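Cytochrome P450 (Zobellia galactanivorans, PDB 6G5O) is a haem protein of the cytochrome P450 family, with a largely helical fold that holds protoporphyrin IX containing Fe. Local coordinates at residues P94-Q100 / T334-Q338; N227-N231 / V373-I378; A302-E306 / V317-V321. The contacts are given in a common frame with arbitrary orientation. Residues are numbered along the deposited sequence.

Interaction 1: P94-Q100 / T334-Q338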
loop_
_atom_site.group_PDB
_atom_site.type_symbol
_atom_site.label_atom_id
_atom_site.label_comp_id
_atom_site.label_asym_id
_atom_site.label_seq_id
_atom_site.Cartn_x
_atom_site.Cartn_y
_atom_site.Cartn_z
ATOM N N PRO A 94 12.536 4.740 -8.937
ATOM C CA PRO A 94 12.105 3.604 -9.802
ATOM C C PRO A 94 11.704 4.021 -11.239
ATOM O O PRO A 94 11.401 3.167 -12.074
ATOM C CB PRO A 94 10.921 3.017 -9.063
ATOM C CG PRO A 94 11.112 3.456 -7.642
ATOM C CD PRO A 94 11.743 4.809 -7.700
ATOM N N LEU A 95 11.693 5.326 -11.510
ATOM C CA LEU A 95 11.488 5.809 -12.882
ATOM C C LEU A 95 12.682 5.622 -13.837
ATOM O O LEU A 95 12.552 5.851 -15.044
ATOM C CB LEU A 95 11.081 7.283 -12.840
ATOM C CG LEU A 95 9.618 7.544 -12.410
ATOM C CD1 LEU A 95 9.328 9.053 -12.279
ATOM C CD2 LEU A 95 8.601 6.818 -13.322
ATOM N N GLN A 96 13.841 5.278 -13.272
ATOM C CA GLN A 96 15.118 5.169 -13.993
ATOM C C GLN A 96 15.162 3.830 -14.752
ATOM O O GLN A 96 14.674 2.815 -14.238
ATOM C CB GLN A 96 16.288 5.192 -13.017
ATOM C CG GLN A 96 16.595 6.540 -12.307
ATOM C CD GLN A 96 17.529 6.357 -11.054
ATOM O OE1 GLN A 96 17.923 7.335 -10.379
ATOM N NE2 GLN A 96 17.866 5.102 -10.743
ATOM N N ALA A 97 15.776 3.826 -15.933
ATOM C CA ALA A 97 15.826 2.620 -16.768
ATOM C C ALA A 97 16.587 1.499 -16.105
ATOM O O ALA A 97 16.158 0.357 -16.165
ATOM C CB ALA A 97 16.413 2.934 -18.144
ATOM N N GLU A 98 17.702 1.820 -15.461
ATOM C CA GLU A 98 18.566 0.779 -14.860
ATOM C C GLU A 98 17.825 0.046 -13.760
ATOM O O GLU A 98 17.874 -1.188 -13.685
ATOM C CB GLU A 98 19.866 1.394 -14.342
ATOM C CG GLU A 98 20.777 0.422 -13.594
ATOM C CD GLU A 98 22.121 1.022 -13.181
ATOM O OE1 GLU A 98 22.294 2.268 -13.281
ATOM O OE2 GLU A 98 23.016 0.243 -12.735
ATOM N N TYR A 99 17.098 0.804 -12.937
ATOM C CA TYR A 99 16.283 0.241 -11.853
ATOM C C TYR A 99 15.205 -0.679 -12.402
ATOM O O TYR A 99 15.019 -1.780 -11.905
ATOM C CB TYR A 99 15.660 1.389 -11.068
ATOM C CG TYR A 99 14.882 1.096 -9.790
ATOM C CD1 TYR A 99 13.703 0.366 -9.787
ATOM C CD2 TYR A 99 15.260 1.718 -8.585
ATOM C CE1 TYR A 99 12.968 0.195 -8.622
ATOM C CE2 TYR A 99 14.549 1.530 -7.431
ATOM C CZ TYR A 99 13.414 0.788 -7.436
ATOM O OH TYR A 99 12.706 0.633 -6.244
ATOM N N GLN A 100 14.466 -0.220 -13.397
ATOM C CA GLN A 100 13.456 -1.055 -14.032
ATOM C C GLN A 100 14.008 -2.317 -14.701
ATOM O O GLN A 100 13.288 -3.325 -14.741
ATOM C CB GLN A 100 12.575 -0.274 -15.030
ATOM C CG GLN A 100 11.588 0.619 -14.304
ATOM C CD GLN A 100 10.646 1.410 -15.175
ATOM O OE1 GLN A 100 10.130 0.911 -16.202
ATOM N NE2 GLN A 100 10.374 2.645 -14.758
ATOM N N THR A 334 5.198 5.129 -6.951
ATOM C CA THR A 334 6.041 4.899 -8.099
ATOM C C THR A 334 6.681 3.482 -8.117
ATOM O O THR A 334 6.656 2.762 -9.143
ATOM C CB THR A 334 7.154 5.950 -8.151
ATOM O OG1 THR A 334 6.596 7.259 -8.077
ATOM C CG2 THR A 334 7.917 5.856 -9.486
ATOM N N HIS A 335 7.244 3.091 -6.985
ATOM C CA HIS A 335 7.786 1.738 -6.811
ATOM C C HIS A 335 6.733 0.658 -7.087
ATOM O O HIS A 335 6.946 -0.310 -7.885
ATOM C CB HIS A 335 8.320 1.608 -5.370
ATOM C CG HIS A 335 8.939 0.288 -5.069
ATOM N ND1 HIS A 335 10.097 -0.151 -5.686
ATOM C CD2 HIS A 335 8.563 -0.690 -4.218
ATOM C CE1 HIS A 335 10.380 -1.354 -5.235
ATOM N NE2 HIS A 335 9.471 -1.699 -4.341
ATOM N N ALA A 336 5.573 0.857 -6.462
ATOM C CA ALA A 336 4.469 -0.079 -6.560
ATOM C C ALA A 336 3.944 -0.209 -7.991
ATOM O O ALA A 336 3.647 -1.320 -8.480
ATOM C CB ALA A 336 3.357 0.360 -5.642
ATOM N N ARG A 337 3.779 0.940 -8.643
ATOM C CA ARG A 337 3.331 0.930 -10.015
ATOM C C ARG A 337 4.274 0.180 -10.951
ATOM O O ARG A 337 3.826 -0.507 -11.871
ATOM C CB ARG A 337 3.167 2.344 -10.537
ATOM C CG ARG A 337 1.911 3.020 -10.056
ATOM C CD ARG A 337 1.993 4.507 -10.389
ATOM N NE ARG A 337 0.738 5.145 -10.092
ATOM C CZ ARG A 337 0.597 6.334 -9.515
ATOM N NH1 ARG A 337 1.639 7.068 -9.151
ATOM N NH2 ARG A 337 -0.628 6.762 -9.285
ATOM N N GLN A 338 5.572 0.335 -10.748
ATOM C CA GLN A 338 6.519 -0.371 -11.591
ATOM C C GLN A 338 6.470 -1.880 -11.358
ATOM O O GLN A 338 6.569 -2.692 -12.325
ATOM C CB GLN A 338 7.926 0.117 -11.388
ATOM C CG GLN A 338 8.242 1.567 -11.677
ATOM C CD GLN A 338 7.379 2.208 -12.715
ATOM O OE1 GLN A 338 7.289 1.735 -13.837
ATOM N NE2 GLN A 338 6.737 3.332 -12.336
#
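Pro94 sets its ring against the backbone of His335, with Pro94 CG 3.8 Å from His335 CA and 4.0 Å from His335 CB. This is also where the two backbones come nearest, the CA atoms of Pro94 and His335 being 5.6 Å apart. Around it, Thr334 and Gln338, one helical turn apart, both direct their CA-to-CB bonds toward the 94-100 segment. Thr334 CG2 lies 3.8 Å from Leu95 CG and 4.2 Å from Pro94 CB, while Gln338 CG approaches Pro94 CB at 4.0 Å and Pro94 O at 3.6 Å. Altogether 309 Å² is buried, with Gln338 (66 Å²) and Pro94 (57 Å²) contributing the largest shares.

One hydrogen bond crosses the interface: Tyr99 OH and His335 ND1 are 2.8 Å apart, each at the edge of the other's ring. The amides turn to their own segments instead. Gln100 NE2 donates to Pro94 O (2.9 Å, 161°), tying the first turn of helix 97-117 back to the 3-10 turn before it, and Gln338 NE2 donates to Thr334 O (3.2 Å, 136°). Gln100 NE2 and Gln338 OE1 do come within 3.3 Å, but at an angle too poor for a bond. Ala134, Leu137 and Leu138 of helix 122-139 flank the Tyr99-His335 side, and the His335 side chain is about 4 Å from the haem. The contact joins that turn and helix start to helix 333-350, probably the L helix, which follows the haem-binding loop. Apart from the one directional bond, consistent with Tyr99 helping to hold the His335 ring, its chemistry is non-directional.

Interaction 2: N227-N231 / V373-I378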
loop_
_atom_site.group_PDB
_atom_site.type_symbol
_atom_site.label_atom_id
_atom_site.label_comp_id
_atom_site.label_asym_id
_atom_site.label_seq_id
_atom_site.Cartn_x
_atom_site.Cartn_y
_atom_site.Cartn_z
ATOM N N ASN A 227 -0.583 -7.888 -1.092
ATOM C CA ASN A 227 -1.997 -8.011 -1.468
ATOM C C ASN A 227 -2.306 -7.590 -2.924
ATOM O O ASN A 227 -3.046 -8.290 -3.630
ATOM C CB ASN A 227 -2.875 -7.262 -0.493
ATOM C CG ASN A 227 -3.034 -8.012 0.827
ATOM O OD1 ASN A 227 -2.973 -9.272 0.854
ATOM N ND2 ASN A 227 -3.206 -7.256 1.928
ATOM N N ALA A 228 -1.723 -6.483 -3.395
ATOM C CA ALA A 228 -1.873 -6.084 -4.800
ATOM C C ALA A 228 -1.373 -7.161 -5.749
ATOM O O ALA A 228 -1.989 -7.440 -6.781
ATOM C CB ALA A 228 -1.134 -4.768 -5.075
ATOM N N VAL A 229 -0.207 -7.719 -5.448
ATOM C CA VAL A 229 0.389 -8.718 -6.337
ATOM C C VAL A 229 -0.483 -9.978 -6.379
ATOM O O VAL A 229 -0.772 -10.520 -7.451
ATOM C CB VAL A 229 1.837 -9.046 -5.918
ATOM C CG1 VAL A 229 2.364 -10.299 -6.592
ATOM C CG2 VAL A 229 2.744 -7.881 -6.261
ATOM N N THR A 230 -0.914 -10.404 -5.199
ATOM C CA THR A 230 -1.673 -11.641 -5.043
ATOM C C THR A 230 -3.068 -11.485 -5.679
ATOM O O THR A 230 -3.487 -12.344 -6.470
ATOM C CB THR A 230 -1.782 -12.034 -3.574
ATOM O OG1 THR A 230 -0.464 -12.229 -3.049
ATOM C CG2 THR A 230 -2.570 -13.342 -3.411
ATOM N N ASN A 231 -3.741 -10.362 -5.383
ATOM C CA ASN A 231 -5.050 -10.077 -5.945
ATOM C C ASN A 231 -5.037 -9.971 -7.475
ATOM O O ASN A 231 -6.013 -10.390 -8.133
ATOM C CB ASN A 231 -5.675 -8.851 -5.298
ATOM C CG ASN A 231 -6.064 -9.089 -3.833
ATOM O OD1 ASN A 231 -6.067 -10.223 -3.380
ATOM N ND2 ASN A 231 -6.362 -8.016 -3.077
ATOM N N VAL A 373 -9.798 -8.188 1.906
ATOM C CA VAL A 373 -8.647 -7.421 1.416
ATOM C C VAL A 373 -7.748 -8.253 0.537
ATOM O O VAL A 373 -6.938 -7.702 -0.196
ATOM C CB VAL A 373 -7.813 -6.779 2.564
ATOM C CG1 VAL A 373 -7.026 -7.836 3.347
ATOM C CG2 VAL A 373 -6.856 -5.688 2.018
ATOM N N GLY A 374 -7.929 -9.575 0.559
ATOM C CA GLY A 374 -7.097 -10.503 -0.183
ATOM C C GLY A 374 -7.190 -11.925 0.367
ATOM O O GLY A 374 -8.265 -12.378 0.771
ATOM N N PHE A 375 -6.051 -12.615 0.392
ATOM C CA PHE A 375 -5.953 -14.015 0.805
ATOM C C PHE A 375 -4.835 -14.237 1.828
ATOM O O PHE A 375 -3.763 -13.642 1.716
ATOM C CB PHE A 375 -5.647 -14.861 -0.400
ATOM C CG PHE A 375 -6.660 -14.729 -1.482
ATOM C CD1 PHE A 375 -7.772 -15.556 -1.515
ATOM C CD2 PHE A 375 -6.521 -13.759 -2.455
ATOM C CE1 PHE A 375 -8.710 -15.438 -2.527
ATOM C CE2 PHE A 375 -7.432 -13.654 -3.490
ATOM C CZ PHE A 375 -8.541 -14.482 -3.522
ATOM N N HIS A 376 -5.093 -15.099 2.823
ATOM C CA HIS A 376 -4.049 -15.570 3.736
ATOM C C HIS A 376 -3.186 -16.554 2.968
ATOM O O HIS A 376 -1.969 -16.606 3.143
ATOM C CB HIS A 376 -4.662 -16.195 4.984
ATOM C CG HIS A 376 -5.173 -15.192 5.982
ATOM N ND1 HIS A 376 -4.399 -14.160 6.473
ATOM C CD2 HIS A 376 -6.373 -15.079 6.601
ATOM C CE1 HIS A 376 -5.102 -13.441 7.334
ATOM N NE2 HIS A 376 -6.306 -13.976 7.429
ATOM N N ASN A 377 -3.811 -17.329 2.100
ATOM C CA ASN A 377 -3.089 -18.223 1.209
ATOM C C ASN A 377 -3.941 -18.524 -0.013
ATOM O O ASN A 377 -5.143 -18.401 0.037
ATOM C CB ASN A 377 -2.669 -19.530 1.948
ATOM C CG ASN A 377 -3.846 -20.233 2.615
ATOM O OD1 ASN A 377 -4.268 -19.883 3.746
ATOM N ND2 ASN A 377 -4.415 -21.207 1.888
ATOM N N ILE A 378 -3.311 -18.877 -1.127
ATOM C CA ILE A 378 -4.047 -19.234 -2.327
ATOM C C ILE A 378 -3.089 -19.977 -3.184
ATOM O O ILE A 378 -2.019 -19.454 -3.495
ATOM C CB ILE A 378 -4.658 -18.011 -3.092
ATOM C CG1 ILE A 378 -5.270 -18.443 -4.438
ATOM C CG2 ILE A 378 -3.649 -16.892 -3.332
ATOM C CD1 ILE A 378 -6.444 -17.596 -4.891
#
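The long helix that crosses the centre of the P450 fold here passes the three-stranded antiparallel sheet of 119-121, 351-366 and 369-384. Residues 227-231 belong to its later part, 223-238. The short axes of helix 227-231 and strand 373-375 approach to 8.1 Å at 64°, so the strand runs obliquely past the helix. Asn231 supplies the hydrogen bond between them, its ND2 donating to Val373 O (3.0 Å, 160°), and its OD1 rests 3.4 Å from Gly374 CA. An ideal CB on Gly374 would lie 3.0 Å from Asn227 OD1, a clash; the absence of a side chain lets both asparagines close in. Asn227 ND2 also meets Val373 CG2 at 4.0 Å.

Further along, Thr230 CG2 reaches Ile378 CG2 (3.7 Å) and Phe375 CD2 (4.1 Å), while Thr230 OG1 bonds to Ile226 O within the helix. Phe375 and Ile378 lie on either side of a corner at His376, where His376 and Asn377 both face Lys360 in a classic beta bulge. Ile378 then pairs with Val122, next to strand 119-121. The buried contact thus sets the later part of the central helix against this sheet, as in the cytochrome P450 fold.

Interaction 3: A302-E306 / V317-V321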
loop_
_atom_site.group_PDB
_atom_site.type_symbol
_atom_site.label_atom_id
_atom_site.label_comp_id
_atom_site.label_asym_id
_atom_site.label_seq_id
_atom_site.Cartn_x
_atom_site.Cartn_y
_atom_site.Cartn_z
ATOM N N ALA A 302 -20.624 5.206 -6.532
ATOM C CA ALA A 302 -21.292 5.086 -7.824
ATOM C C ALA A 302 -21.660 6.434 -8.435
ATOM O O ALA A 302 -22.045 6.471 -9.590
ATOM C CB ALA A 302 -22.508 4.199 -7.729
ATOM N N ALA A 303 -21.505 7.529 -7.684
ATOM C CA ALA A 303 -21.608 8.868 -8.264
ATOM C C ALA A 303 -20.343 9.255 -9.042
ATOM O O ALA A 303 -20.355 10.279 -9.748
ATOM C CB ALA A 303 -21.893 9.917 -7.179
ATOM N N VAL A 304 -19.261 8.461 -8.915
ATOM C CA VAL A 304 -17.973 8.803 -9.524
ATOM C C VAL A 304 -17.476 7.813 -10.538
ATOM O O VAL A 304 -16.909 8.206 -11.528
ATOM C CB VAL A 304 -16.880 8.983 -8.448
ATOM C CG1 VAL A 304 -15.547 9.322 -9.102
ATOM C CG2 VAL A 304 -17.264 10.077 -7.445
ATOM N N PHE A 305 -17.635 6.521 -10.288
ATOM C CA PHE A 305 -17.128 5.502 -11.177
ATOM C C PHE A 305 -18.282 4.741 -11.829
ATOM O O PHE A 305 -19.162 4.222 -11.164
ATOM C CB PHE A 305 -16.208 4.511 -10.429
ATOM C CG PHE A 305 -15.085 5.168 -9.625
ATOM C CD1 PHE A 305 -15.300 5.597 -8.316
ATOM C CD2 PHE A 305 -13.867 5.403 -10.189
ATOM C CE1 PHE A 305 -14.287 6.202 -7.556
ATOM C CE2 PHE A 305 -12.853 6.041 -9.466
ATOM C CZ PHE A 305 -13.048 6.427 -8.142
ATOM N N GLU A 306 -18.292 4.723 -13.150
ATOM C CA GLU A 306 -19.140 3.811 -13.894
ATOM C C GLU A 306 -18.685 2.384 -13.642
ATOM O O GLU A 306 -17.505 2.142 -13.596
ATOM C CB GLU A 306 -19.040 4.112 -15.420
ATOM C CG GLU A 306 -20.237 3.638 -16.280
ATOM C CD GLU A 306 -21.529 4.414 -15.972
ATOM O OE1 GLU A 306 -21.456 5.624 -15.652
ATOM O OE2 GLU A 306 -22.616 3.811 -16.036
ATOM N N VAL A 317 -10.912 7.347 -17.265
ATOM C CA VAL A 317 -11.375 8.281 -16.229
ATOM C C VAL A 317 -11.352 7.587 -14.868
ATOM O O VAL A 317 -12.278 6.863 -14.539
ATOM C CB VAL A 317 -12.802 8.838 -16.515
ATOM C CG1 VAL A 317 -13.191 9.870 -15.464
ATOM C CG2 VAL A 317 -12.852 9.489 -17.919
ATOM N N ASN A 318 -10.320 7.830 -14.069
ATOM C CA ASN A 318 -10.114 7.035 -12.844
ATOM C C ASN A 318 -9.460 7.887 -11.777
ATOM O O ASN A 318 -8.269 7.717 -11.495
ATOM C CB ASN A 318 -9.245 5.794 -13.188
ATOM C CG ASN A 318 -9.092 4.828 -12.044
ATOM O OD1 ASN A 318 -9.669 5.025 -10.973
ATOM N ND2 ASN A 318 -8.315 3.778 -12.255
ATOM N N PRO A 319 -10.237 8.800 -11.162
ATOM C CA PRO A 319 -9.762 9.647 -10.055
ATOM C C PRO A 319 -9.769 8.902 -8.711
ATOM O O PRO A 319 -10.290 9.412 -7.740
ATOM C CB PRO A 319 -10.760 10.806 -10.049
ATOM C CG PRO A 319 -12.038 10.162 -10.462
ATOM C CD PRO A 319 -11.674 9.057 -11.448
ATOM N N HIS A 320 -9.180 7.693 -8.672
ATOM C CA HIS A 320 -9.203 6.891 -7.453
ATOM C C HIS A 320 -8.307 7.455 -6.345
ATOM O O HIS A 320 -7.381 8.216 -6.589
ATOM C CB HIS A 320 -8.798 5.457 -7.761
ATOM C CG HIS A 320 -7.345 5.290 -8.016
ATOM N ND1 HIS A 320 -6.431 5.130 -6.993
ATOM C CD2 HIS A 320 -6.637 5.253 -9.178
ATOM C CE1 HIS A 320 -5.217 5.017 -7.519
ATOM N NE2 HIS A 320 -5.315 5.075 -8.839
ATOM N N VAL A 321 -8.566 7.026 -5.130
ATOM C CA VAL A 321 -7.804 7.453 -3.984
ATOM C C VAL A 321 -7.127 6.261 -3.275
ATOM O O VAL A 321 -6.821 6.339 -2.094
ATOM C CB VAL A 321 -8.715 8.259 -3.015
ATOM C CG1 VAL A 321 -9.025 9.614 -3.581
ATOM C CG2 VAL A 321 -10.011 7.537 -2.752
#
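No hydrogen bond joins these two segments, and neither contains regular helix or strand: a phenylalanine and a valine simply pack against a tight turn. Pro319 is the centre of that turn, an inverse gamma turn (phi/psi -80/50°) closed by a weak backbone bond from His320 N to Asn318 O at 3.0 Å. Phe305 reaches across, with CE2 3.8 Å from Pro319 CD and 3.7 Å from Asn318 OD1, while its CZ lies 3.9 Å from His320 CA, which sits at the ring edge. Val304 CG1 adds an apolar contact with Pro319 CG at 3.9 Å. Of the 167 Å² buried, Phe305 accounts for 68 Å².

Helix 253-264 contacts both segments: Phe305 makes a cation-pi contact with Arg262, and His320 NE2 is hydrogen-bonded to Glu258 OE1. Glu259 and Arg262 have the spacing of the P450 ExxR motif, so this is probably the K helix. The irregular chain packed against it, ahead of the haem-binding loop, is consistent with the meander of the cytochrome P450 fold.

How the interactions relate
From the N terminus, 94-100 comes first and waits for 334-338, so interaction 1 closes a loop with 233 intervening residues. Inside that span the chain lays down 227-231, whose partner 373-378 arrives only after 334-338; interactions 1 and 2 therefore cross. Interaction 3 is a local closure, with ten residues between 302-306 and 317-321, nested inside both larger loops. Helix 122-139 touches side chains of interactions 1 and 2, whose nearest atoms are about 7 Å apart. Glu258 bridges segments 334-338 and 317-321, from interactions 1 and 3, through Arg337 (salt bridge) and His320 (hydrogen bond). Together they connect helices 97-117, 223-238 and 333-350, the three-stranded sheet and the probable meander.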